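PDB 2QEE: BH0493 protein from Bacillus halodurans C-125, which binds zinc and is a putative member of the amidohydrolase superfamily of metal-dependent enzymes. Local coordinates for residues C[329-333]-C[334-338]. Numbering follows the deposited sequence.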
loop_
_atom_site.group_PDB
_atom_site.type_symbol
_atom_site.label_atom_id
_atom_site.label_comp_id
_atom_site.label_asym_id
_atom_site.label_seq_id
_atom_site.Cartn_x
_atom_site.Cartn_y
_atom_site.Cartn_z
ATOM N N PHE C 329 -3.193 -14.451 1.757
ATOM C CA PHE C 329 -3.967 -13.228 1.369
ATOM C C PHE C 329 -3.130 -12.244 0.510
ATOM O O PHE C 329 -3.658 -11.319 -0.093
ATOM C CB PHE C 329 -4.533 -12.522 2.582
ATOM C CG PHE C 329 -5.391 -13.413 3.423
ATOM C CD1 PHE C 329 -6.454 -14.095 2.877
ATOM C CD2 PHE C 329 -5.107 -13.553 4.791
ATOM C CE1 PHE C 329 -7.218 -14.921 3.688
ATOM C CE2 PHE C 329 -5.856 -14.370 5.589
ATOM C CZ PHE C 329 -6.891 -15.047 5.062
ATOM N N MET C 330 -1.820 -12.524 0.429
ATOM C CA MET C 330 -0.901 -11.831 -0.476
ATOM C C MET C 330 -0.857 -12.515 -1.859
ATOM O O MET C 330 -0.280 -11.963 -2.813
ATOM C CB MET C 330 0.548 -11.790 0.058
ATOM C CG MET C 330 0.761 -11.176 1.479
ATOM S SD MET C 330 0.466 -9.391 1.490
ATOM C CE MET C 330 -1.298 -9.359 1.752
ATOM N N ASN C 331 -1.472 -13.692 -1.985
ATOM C CA ASN C 331 -1.260 -14.458 -3.153
ATOM C C ASN C 331 -2.301 -14.137 -4.212
ATOM O O ASN C 331 -2.955 -15.015 -4.729
ATOM C CB ASN C 331 -1.178 -15.965 -2.783
ATOM C CG ASN C 331 -0.549 -16.823 -3.870
ATOM O OD1 ASN C 331 -0.008 -16.330 -4.820
ATOM N ND2 ASN C 331 -0.667 -18.149 -3.723
ATOM N N ASN C 332 -2.404 -12.846 -4.587
ATOM C CA ASN C 332 -3.393 -12.380 -5.539
ATOM C C ASN C 332 -2.622 -11.465 -6.495
ATOM O O ASN C 332 -1.702 -10.751 -6.015
ATOM C CB ASN C 332 -4.429 -11.562 -4.736
ATOM C CG ASN C 332 -5.270 -12.472 -3.829
ATOM O OD1 ASN C 332 -6.039 -13.268 -4.353
ATOM N ND2 ASN C 332 -5.097 -12.379 -2.473
ATOM N N PRO C 333 -2.957 -11.493 -7.796
ATOM C CA PRO C 333 -2.180 -10.730 -8.842
ATOM C C PRO C 333 -1.796 -9.280 -8.454
ATOM O O PRO C 333 -0.666 -8.867 -8.656
ATOM C CB PRO C 333 -3.122 -10.768 -10.056
ATOM C CG PRO C 333 -3.644 -12.231 -9.952
ATOM C CD PRO C 333 -3.989 -12.329 -8.440
ATOM N N GLU C 334 -2.714 -8.502 -7.914
ATOM C CA GLU C 334 -2.401 -7.080 -7.618
ATOM C C GLU C 334 -1.278 -6.997 -6.566
ATOM O O GLU C 334 -0.347 -6.196 -6.664
ATOM C CB GLU C 334 -3.685 -6.387 -7.105
ATOM C CG GLU C 334 -3.456 -4.963 -6.576
ATOM C CD GLU C 334 -3.176 -3.961 -7.715
ATOM O OE1 GLU C 334 -3.238 -4.352 -8.915
ATOM O OE2 GLU C 334 -2.904 -2.791 -7.363
ATOM N N ILE C 335 -1.309 -7.913 -5.598
ATOM C CA ILE C 335 -0.332 -7.923 -4.519
ATOM C C ILE C 335 0.958 -8.608 -4.958
ATOM O O ILE C 335 2.039 -8.105 -4.666
ATOM C CB ILE C 335 -0.943 -8.530 -3.203
ATOM C CG1 ILE C 335 -2.237 -7.750 -2.754
ATOM C CG2 ILE C 335 0.169 -8.610 -2.103
ATOM C CD1 ILE C 335 -2.040 -6.268 -2.412
ATOM N N ILE C 336 0.847 -9.752 -5.615
ATOM C CA ILE C 336 2.056 -10.427 -6.162
ATOM C C ILE C 336 2.883 -9.433 -7.026
ATOM O O ILE C 336 4.112 -9.326 -6.871
ATOM C CB ILE C 336 1.695 -11.666 -6.996
ATOM C CG1 ILE C 336 0.942 -12.709 -6.102
ATOM C CG2 ILE C 336 2.973 -12.183 -7.710
ATOM C CD1 ILE C 336 0.278 -13.818 -7.033
ATOM N N ASN C 337 2.190 -8.677 -7.860
ATOM C CA ASN C 337 2.890 -7.745 -8.739
ATOM C C ASN C 337 3.609 -6.653 -7.893
ATOM O O ASN C 337 4.816 -6.361 -8.067
ATOM C CB ASN C 337 1.871 -7.076 -9.664
ATOM C CG ASN C 337 2.561 -6.101 -10.602
ATOM O OD1 ASN C 337 3.428 -6.517 -11.384
ATOM N ND2 ASN C 337 2.216 -4.842 -10.492
ATOM N N GLU C 338 2.888 -5.964 -6.997
ATOM C CA GLU C 338 3.562 -4.912 -6.221
ATOM C C GLU C 338 4.699 -5.464 -5.369
ATOM O O GLU C 338 5.778 -4.835 -5.323
ATOM C CB GLU C 338 2.584 -4.062 -5.405
ATOM C CG GLU C 338 1.986 -4.780 -4.156
ATOM C CD GLU C 338 1.043 -3.827 -3.335
ATOM O OE1 GLU C 338 0.914 -4.015 -2.098
ATOM O OE2 GLU C 338 0.414 -2.913 -3.935
#
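Ile336 lays its CG1-CD1 branch back from the first turn of helix 333-347 onto the loop that leads into it, whereas Ile335 offers that loop only its CG2. CD1 of Ile336 reaches OD1 of Asn331 at 3.4 Å, an oxygen that also takes a weak hydrogen bond from Gln354 NE2, and its CG1 lies 3.6 Å from Met330 O; with CG1 anti to the carbonyl carbon (chi1 -61°), the longer branch runs back along the loop toward Asn331. Beside it, CG2 of Ile335 meets Met330 SD at 3.7 Å, the sulfur being placed there by the bend at chi2 (-69°). An alanine in place of Ile336 would probably leave a gap beside the Asn331 amide and the Met330 carbonyl, letting the inverse gamma turn centred on Asn331 shift. Asn332, the N-cap residue, makes no side-chain cap; Asn332 O accepts a nearly straight bond from Ile336 N (2.8 Å, 175°) and a weak one from Ile335 N. Its amide instead looks backward, ND2 donating to Phe329 O at 3.0 Å from above the carbonyl plane and so tying Asn332 to the 3-10 segment 329-330. That same carbonyl also accepts from His309 of a second subunit, while Glu334, from the protein's second zinc and magnesium sites but without bound metal in this chain, packs on Arg341 of that subunit. The loop follows strand 321-323, and Pro333 and Ile336 rest on Ile374 of helix 363-388, with Pro333 also touching helix 93-104.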